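Local structure of putative uronate isomerase (Thermotoga maritima, 4NAR) at residues V176-W181 with N346-A351; A69-H73 with H99-N103; T157-L163 with A199-N204. The protein is a putative uronate isomerase that may instead interconvert the stereoisomers of lactate or a related small hydroxy acid. One frame throughout, in Å; residues are numbered along the deposited sequence.

Contact 1: residues V176-W181 with N346-A351. With SO4 (sulfate ion), chain B.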
# COMPACT_ATOMS: atom_id res chain seq x y z
N VAL A 176 0.85 -12.09 -4.85
CA VAL A 176 0.27 -11.09 -3.95
C VAL A 176 -0.62 -11.75 -2.88
O VAL A 176 -0.60 -11.35 -1.70
CB VAL A 176 -0.47 -9.99 -4.76
CG1 VAL A 176 -1.32 -9.08 -3.84
CG2 VAL A 176 0.55 -9.17 -5.61
N ASP A 177 -1.39 -12.76 -3.28
CA ASP A 177 -2.18 -13.54 -2.32
C ASP A 177 -1.26 -14.13 -1.25
O ASP A 177 -1.55 -14.08 -0.04
CB ASP A 177 -2.92 -14.68 -3.02
CG ASP A 177 -4.21 -14.22 -3.72
OD1 ASP A 177 -4.37 -13.00 -4.00
OD2 ASP A 177 -5.07 -15.09 -4.01
N THR A 178 -0.14 -14.69 -1.73
CA THR A 178 0.84 -15.37 -0.89
C THR A 178 1.45 -14.44 0.14
O THR A 178 1.53 -14.81 1.32
CB THR A 178 1.98 -15.97 -1.75
OG1 THR A 178 1.45 -16.99 -2.60
CG2 THR A 178 3.08 -16.56 -0.86
N PHE A 179 1.88 -13.25 -0.27
CA PHE A 179 2.50 -12.38 0.74
C PHE A 179 1.47 -11.82 1.72
O PHE A 179 1.75 -11.69 2.91
CB PHE A 179 3.43 -11.31 0.13
CG PHE A 179 2.76 -10.01 -0.26
CD1 PHE A 179 2.29 -9.10 0.69
CD2 PHE A 179 2.67 -9.66 -1.61
CE1 PHE A 179 1.71 -7.90 0.32
CE2 PHE A 179 2.09 -8.44 -1.99
CZ PHE A 179 1.60 -7.57 -1.02
N HIS A 180 0.27 -11.50 1.22
CA HIS A 180 -0.79 -11.02 2.09
C HIS A 180 -1.15 -12.06 3.16
O HIS A 180 -1.33 -11.72 4.34
CB HIS A 180 -2.03 -10.61 1.29
CG HIS A 180 -1.95 -9.22 0.73
ND1 HIS A 180 -1.94 -8.10 1.53
CD2 HIS A 180 -1.89 -8.78 -0.55
CE1 HIS A 180 -1.87 -7.02 0.77
NE2 HIS A 180 -1.84 -7.41 -0.50
N TRP A 181 -1.22 -13.33 2.76
CA TRP A 181 -1.55 -14.38 3.70
C TRP A 181 -0.41 -14.64 4.69
O TRP A 181 -0.66 -14.85 5.88
CB TRP A 181 -1.92 -15.67 2.96
CG TRP A 181 -2.51 -16.71 3.87
CD1 TRP A 181 -1.97 -17.93 4.18
CD2 TRP A 181 -3.74 -16.62 4.60
NE1 TRP A 181 -2.80 -18.61 5.05
CE2 TRP A 181 -3.90 -17.82 5.33
CE3 TRP A 181 -4.75 -15.64 4.71
CZ2 TRP A 181 -5.00 -18.07 6.16
CZ3 TRP A 181 -5.85 -15.89 5.54
CH2 TRP A 181 -5.96 -17.09 6.25
N ASN A 346 -10.46 -16.54 -2.05
CA ASN A 346 -9.30 -15.69 -2.29
C ASN A 346 -8.61 -15.20 -1.00
O ASN A 346 -9.23 -14.52 -0.17
CB ASN A 346 -9.70 -14.48 -3.14
CG ASN A 346 -8.51 -13.58 -3.44
OD1 ASN A 346 -8.17 -12.69 -2.63
ND2 ASN A 346 -7.87 -13.81 -4.58
N LYS A 347 -7.32 -15.50 -0.86
CA LYS A 347 -6.60 -15.22 0.38
C LYS A 347 -6.27 -13.75 0.63
O LYS A 347 -6.02 -13.35 1.79
CB LYS A 347 -5.35 -16.10 0.46
CG LYS A 347 -5.68 -17.54 0.84
CD LYS A 347 -4.47 -18.44 0.77
CE LYS A 347 -4.87 -19.90 1.01
NZ LYS A 347 -4.78 -20.23 2.45
N ASN A 348 -6.27 -12.94 -0.43
CA ASN A 348 -6.05 -11.50 -0.31
C ASN A 348 -7.25 -10.88 0.41
O ASN A 348 -7.10 -10.20 1.44
CB ASN A 348 -5.82 -10.87 -1.70
CG ASN A 348 -5.21 -9.46 -1.64
OD1 ASN A 348 -5.17 -8.80 -0.58
ND2 ASN A 348 -4.74 -8.98 -2.79
N VAL A 349 -8.45 -11.12 -0.12
CA VAL A 349 -9.70 -10.79 0.58
C VAL A 349 -9.74 -11.36 2.01
O VAL A 349 -10.13 -10.66 2.96
CB VAL A 349 -10.93 -11.30 -0.20
CG1 VAL A 349 -12.22 -11.09 0.61
CG2 VAL A 349 -11.01 -10.62 -1.57
N ALA A 350 -9.34 -12.63 2.15
CA ALA A 350 -9.32 -13.25 3.47
C ALA A 350 -8.42 -12.45 4.42
O ALA A 350 -8.80 -12.14 5.56
CB ALA A 350 -8.85 -14.71 3.39
N ALA A 351 -7.22 -12.12 3.95
CA ALA A 351 -6.28 -11.36 4.78
C ALA A 351 -6.85 -9.97 5.12
O ALA A 351 -6.74 -9.50 6.26
CB ALA A 351 -4.90 -11.26 4.09
S SO4 B . -3.30 -4.73 -2.88
O1 SO4 B . -2.04 -5.37 -2.44
O2 SO4 B . -3.03 -3.91 -4.07
O3 SO4 B . -4.29 -5.77 -3.17
O4 SO4 B . -3.81 -3.87 -1.79
O HOH W 1 -5.97 -17.12 -2.75

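Contact 2: residues A69-H73 with H99-N103. With SO4 (sulfate ion), chain B.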
# COMPACT_ATOMS: atom_id res chain seq x y z
N ALA A 69 1.47 1.91 -10.75
CA ALA A 69 1.60 0.75 -9.86
C ALA A 69 0.32 0.58 -9.04
O ALA A 69 0.28 0.94 -7.85
CB ALA A 69 2.82 0.90 -8.94
N SER A 70 -0.71 0.02 -9.67
CA SER A 70 -2.05 -0.03 -9.06
C SER A 70 -2.25 -1.06 -7.93
O SER A 70 -3.09 -0.86 -7.04
CB SER A 70 -3.09 -0.32 -10.15
OG SER A 70 -3.03 -1.69 -10.54
N GLY A 71 -1.50 -2.15 -7.98
CA GLY A 71 -1.89 -3.32 -7.20
C GLY A 71 -3.28 -3.77 -7.66
O GLY A 71 -3.56 -3.78 -8.87
N THR A 72 -4.17 -4.10 -6.73
CA THR A 72 -5.55 -4.46 -7.11
C THR A 72 -6.47 -3.25 -7.31
O THR A 72 -7.65 -3.42 -7.66
CB THR A 72 -6.23 -5.39 -6.08
OG1 THR A 72 -6.22 -4.77 -4.79
CG2 THR A 72 -5.52 -6.75 -5.99
N HIS A 73 -5.95 -2.04 -7.07
CA HIS A 73 -6.77 -0.82 -7.14
C HIS A 73 -7.29 -0.50 -8.54
O HIS A 73 -6.74 -0.98 -9.54
CB HIS A 73 -5.99 0.40 -6.64
CG HIS A 73 -5.45 0.26 -5.25
ND1 HIS A 73 -4.57 1.17 -4.71
CD2 HIS A 73 -5.66 -0.69 -4.31
CE1 HIS A 73 -4.25 0.79 -3.48
NE2 HIS A 73 -4.90 -0.34 -3.21
N HIS A 99 -1.87 -0.34 -15.08
CA HIS A 99 -1.49 -1.73 -14.89
C HIS A 99 -2.75 -2.58 -15.11
O HIS A 99 -3.86 -2.06 -14.98
CB HIS A 99 -0.91 -1.94 -13.47
CG HIS A 99 -0.54 -3.36 -13.17
ND1 HIS A 99 0.08 -4.18 -14.08
CD2 HIS A 99 -0.70 -4.09 -12.03
CE1 HIS A 99 0.29 -5.37 -13.53
NE2 HIS A 99 -0.18 -5.33 -12.29
N GLU A 100 -2.59 -3.85 -15.49
CA GLU A 100 -3.72 -4.77 -15.69
C GLU A 100 -3.52 -6.03 -14.85
O GLU A 100 -3.24 -7.11 -15.37
CB GLU A 100 -3.87 -5.14 -17.16
CG GLU A 100 -3.97 -3.95 -18.09
CD GLU A 100 -3.62 -4.32 -19.51
OE1 GLU A 100 -4.54 -4.83 -20.22
OE2 GLU A 100 -2.44 -4.11 -19.92
N PHE A 101 -3.68 -5.85 -13.54
CA PHE A 101 -3.36 -6.84 -12.52
C PHE A 101 -4.03 -8.18 -12.83
O PHE A 101 -3.44 -9.26 -12.61
CB PHE A 101 -3.88 -6.29 -11.17
CG PHE A 101 -3.46 -7.09 -9.97
CD1 PHE A 101 -4.17 -8.22 -9.59
CD2 PHE A 101 -2.38 -6.69 -9.21
CE1 PHE A 101 -3.79 -8.96 -8.47
CE2 PHE A 101 -2.00 -7.41 -8.09
CZ PHE A 101 -2.70 -8.56 -7.72
N PHE A 102 -5.26 -8.11 -13.33
CA PHE A 102 -6.08 -9.31 -13.49
C PHE A 102 -6.05 -9.83 -14.91
O PHE A 102 -6.82 -10.72 -15.24
CB PHE A 102 -7.53 -9.01 -13.10
CG PHE A 102 -7.71 -8.54 -11.68
CD1 PHE A 102 -7.84 -9.45 -10.64
CD2 PHE A 102 -7.75 -7.17 -11.39
CE1 PHE A 102 -8.01 -9.01 -9.31
CE2 PHE A 102 -7.91 -6.71 -10.07
CZ PHE A 102 -8.04 -7.63 -9.03
N ASN A 103 -5.20 -9.25 -15.76
CA ASN A 103 -5.16 -9.66 -17.16
C ASN A 103 -3.88 -10.44 -17.47
O ASN A 103 -2.79 -9.86 -17.58
CB ASN A 103 -5.31 -8.46 -18.09
CG ASN A 103 -5.59 -8.87 -19.54
OD1 ASN A 103 -5.33 -10.02 -19.95
ND2 ASN A 103 -6.11 -7.92 -20.33
S SO4 B . -3.30 -4.73 -2.88
O1 SO4 B . -2.04 -5.37 -2.44
O2 SO4 B . -3.03 -3.91 -4.07
O3 SO4 B . -4.29 -5.77 -3.17
O4 SO4 B . -3.81 -3.87 -1.79
O HOH W 2 -4.91 -3.28 -12.24

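Contact 3: residues T157-L163 with A199-N204. With ACT (acetate ion), chain E.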
# COMPACT_ATOMS: atom_id res chain seq x y z
N THR A 157 3.28 -5.07 4.69
CA THR A 157 4.71 -5.17 4.36
C THR A 157 5.64 -4.48 5.35
O THR A 157 6.76 -4.12 4.99
CB THR A 157 4.99 -4.59 2.95
OG1 THR A 157 4.63 -3.20 2.93
CG2 THR A 157 4.18 -5.34 1.89
N GLY A 158 5.18 -4.30 6.60
CA GLY A 158 5.94 -3.59 7.62
C GLY A 158 6.06 -2.11 7.29
O GLY A 158 5.58 -1.25 8.03
N PHE A 159 6.69 -1.82 6.16
CA PHE A 159 6.77 -0.47 5.62
C PHE A 159 6.42 -0.56 4.13
O PHE A 159 6.57 -1.64 3.55
CB PHE A 159 8.19 0.10 5.78
CG PHE A 159 8.51 0.55 7.19
CD1 PHE A 159 8.17 1.84 7.62
CD2 PHE A 159 9.11 -0.34 8.10
CE1 PHE A 159 8.44 2.25 8.93
CE2 PHE A 159 9.39 0.08 9.43
CZ PHE A 159 9.05 1.37 9.84
N SER A 160 5.97 0.54 3.53
CA SER A 160 5.80 0.59 2.07
C SER A 160 7.09 1.09 1.42
O SER A 160 8.05 1.43 2.11
CB SER A 160 4.64 1.51 1.67
OG SER A 160 4.86 2.81 2.18
N GLY A 161 7.11 1.14 0.09
CA GLY A 161 8.28 1.64 -0.62
C GLY A 161 9.22 0.55 -1.08
O GLY A 161 8.97 -0.64 -0.88
N GLY A 162 10.32 0.97 -1.70
CA GLY A 162 11.22 0.01 -2.31
C GLY A 162 10.50 -0.96 -3.23
O GLY A 162 9.65 -0.56 -4.04
N LEU A 163 10.82 -2.25 -3.10
CA LEU A 163 10.28 -3.26 -4.01
C LEU A 163 8.76 -3.46 -3.88
O LEU A 163 8.15 -4.18 -4.68
CB LEU A 163 11.04 -4.57 -3.84
CG LEU A 163 12.49 -4.43 -4.31
CD1 LEU A 163 13.36 -5.62 -3.83
CD2 LEU A 163 12.53 -4.30 -5.85
N ALA A 199 6.39 -11.08 4.41
CA ALA A 199 5.99 -10.49 3.13
C ALA A 199 7.18 -9.80 2.44
O ALA A 199 7.36 -9.90 1.22
CB ALA A 199 4.86 -9.48 3.31
N ARG A 200 7.98 -9.11 3.25
CA ARG A 200 9.17 -8.45 2.76
C ARG A 200 10.19 -9.51 2.23
O ARG A 200 10.82 -9.33 1.18
CB ARG A 200 9.71 -7.58 3.91
CG ARG A 200 10.23 -6.20 3.55
CD ARG A 200 9.15 -5.20 3.10
NE ARG A 200 9.63 -4.56 1.87
CZ ARG A 200 9.20 -3.41 1.34
NH1 ARG A 200 8.25 -2.67 1.90
NH2 ARG A 200 9.76 -3.01 0.20
N LYS A 201 10.31 -10.65 2.92
CA LYS A 201 11.13 -11.77 2.40
C LYS A 201 10.65 -12.31 1.06
O LYS A 201 11.45 -12.54 0.15
CB LYS A 201 11.19 -12.92 3.40
CG LYS A 201 12.10 -12.67 4.60
CD LYS A 201 11.96 -13.81 5.62
CE LYS A 201 13.05 -13.73 6.69
NZ LYS A 201 12.84 -12.52 7.52
N ILE A 202 9.33 -12.53 0.95
CA ILE A 202 8.72 -13.01 -0.29
C ILE A 202 8.93 -12.01 -1.44
O ILE A 202 9.31 -12.38 -2.56
CB ILE A 202 7.19 -13.23 -0.10
CG1 ILE A 202 6.94 -14.42 0.83
CG2 ILE A 202 6.51 -13.48 -1.44
CD1 ILE A 202 5.47 -14.58 1.20
N ILE A 203 8.68 -10.74 -1.13
CA ILE A 203 8.81 -9.67 -2.10
C ILE A 203 10.23 -9.57 -2.63
O ILE A 203 10.44 -9.44 -3.85
CB ILE A 203 8.37 -8.30 -1.48
CG1 ILE A 203 6.84 -8.24 -1.41
CG2 ILE A 203 8.93 -7.12 -2.28
CD1 ILE A 203 6.32 -7.01 -0.67
N ASN A 204 11.21 -9.63 -1.72
CA ASN A 204 12.62 -9.52 -2.11
C ASN A 204 13.06 -10.73 -2.93
O ASN A 204 13.78 -10.59 -3.92
CB ASN A 204 13.52 -9.38 -0.89
CG ASN A 204 13.34 -8.03 -0.17
OD1 ASN A 204 12.63 -7.12 -0.65
ND2 ASN A 204 14.00 -7.90 0.99
C ACT E . 4.80 1.77 -2.98
O ACT E . 4.82 1.10 -1.93
OXT ACT E . 5.64 2.67 -3.03
CH3 ACT E . 3.81 1.47 -4.08

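Contact 1: residues V176-W181 with N346-A351
The helices that bring Asp177 to Asn348 run roughly side by side, their short axes 8.3 Å apart and their N-to-C directions 27° from parallel. The Asn348 amide is tilted 24° from the His180 ring, its OD1 over one face and 3.3 Å from His180 CD2, while Phe179 CE1 covers the opposite face. Held between them, the imidazole donates from NE2 to sulfate O1 at 2.8 Å, and Asn348 ND2 gives a longer bond to sulfate O3 (3.3 Å). The ion probably comes from the crystallisation liquor, yet it may mark an anion site reached by both helices. Asn346 is the N-cap of the second helix, its OD1 accepting from Val349 N in the carbonyl plane, and one water bridges Lys347 N and Asp177 OD2. Trp181, with CG anti to the backbone N (chi1 -169°), offers a ring face to Lys347; NZ makes a cation-pi contact 3.9 Å from the centroid of the Trp181 five-membered ring, and CD adds a CH-pi contact there. Trp181 NE1 itself bonds to Asp125. The contact joins helix 173-186, backed by helix 198-213 at Phe179, to helix 347-357, which packs on helices 318-327 and 332-341 through Val349 and Ala350.

Contact 2: residues A69-H73 with H99-N103
Thr72 rests its CG2 methyl on the face of the Phe101 ring, a CH-pi contact with the methyl carbon 3.9 Å from the Phe101 ring centroid and offset toward the rim. The two side chains lie alongside, pointing the same way. Phe101 CG is anti to its own nitrogen (chi1 -171°), which carries the ring across to Gly71 and Thr72; there CD2 also comes to 3.2 Å from Gly71 O. The same Thr72 methyl also touches Phe102 CZ at 4.0 Å, and Phe101 CD1 in turn sits over the centre of the Phe102 ring. With chi1 at 57°, Thr72 OG1 stands between its backbone N and carbonyl carbon and donates to sulfate O3 at 2.7 Å; it is also bonded to His315. Thr72 N donates to sulfate O2 at 2.9 Å. Both segments follow neighbouring parallel strands, 63-68 and 94-97, of a beta-alpha-beta unit, at the C-terminal strand ends where alpha/beta folds commonly place their binding sites. Residues 70-73 form a type II' turn whose Gly71 has positive phi, and a side chain there would run into the sulfate. With an alanine here in place of the Phe101 ring, the Thr72 methyl is likely to lose the face it rests on, leaving a gap beside Gly71. Ser70 OG, 3.6 Å from His99 CB, bends back to donate to Gly71 O at 2.7 Å, approaching from above the carbonyl plane (38° out of it). A water donates to that hydroxyl and accepts from Phe101 N, stitching the two loops together. His99 is held by Ala171 through NE2 and by Asn135 through ND1, and its ring face lies beneath Phe101 N.

Contact 3: residues T157-L163 with A199-N204
Arg200 reaches from helix 198-213 into the curl of residues 157-163 and meets one backbone carbonyl after another. Its CB sets off past the loop rather than straight at it, and bends at chi2 (69°) and chi3 swing the rest of the chain round. CG stands 4.3 Å from Thr157 O, and CD comes closer, to 3.2 Å from that same Thr157 O. NE carries the chain on to CZ, where the flat guanidinium has the carbonyl oxygens of Thr157, Phe159 and Gly161 at its edge. NH1 lies 2.6 Å from Phe159 O; that oxygen accepts a hydrogen bond from Thr157 OG1. Arg200 NH2 ends the path with a nearly straight bond to Gly161 O (2.7 Å, 177° at the hydrogen), the oxygen lying in the guanidinium plane although the donor is tilted 27° from the plane of the carbonyl. A cation-pi contact with Tyr249 of helix 241-259 also engages the arginine. Beside this polar core, Ile203 packs CG2 on Leu163 CB at 3.7 Å and extends CD1 to Thr157 CG2, also at 3.7 Å, while Leu163 CD1 abuts Asn204 OD1. The loop can curl so tightly because Gly158, Gly161 and Gly162 all adopt positive phi. Gly161 N donates to an acetate oxygen at 3.1 Å; Arg41 and Gly150 bind the same ion, which probably came from the crystallisation liquor. A buried positive charge is thus met by neutral carbonyl dipoles and an aromatic ring, which would probably stabilise the charge and polarise the Gly161 carbonyl, and the helix probably helps to fix the shape of a loop whose Gly161 N-H holds an acetate.

How the contacts relate
Along the chain contact 2 closes first, in the loops after parallel strands 63-68 and 94-97 of the seven-stranded sheet; contacts 3 and 1 follow with their segments alternating. Helix 173-186 ties them together: Val176 touches Phe101 of contact 2, and Phe179 and Thr178 pack on Thr157, Ala199 and Ile202 of contact 3. Contact 1 has its centre about 15 Å from that of contact 2 and 14 Å from that of contact 3; contacts 2 and 3 do not touch. Contacts 1 and 2 share one sulfate, with Trp283 as a further ligand. The ion lies where loops of the N-terminal family region meet helix 347-357, consistent with a substrate or cofactor cleft between lobes, as in lactate racemase.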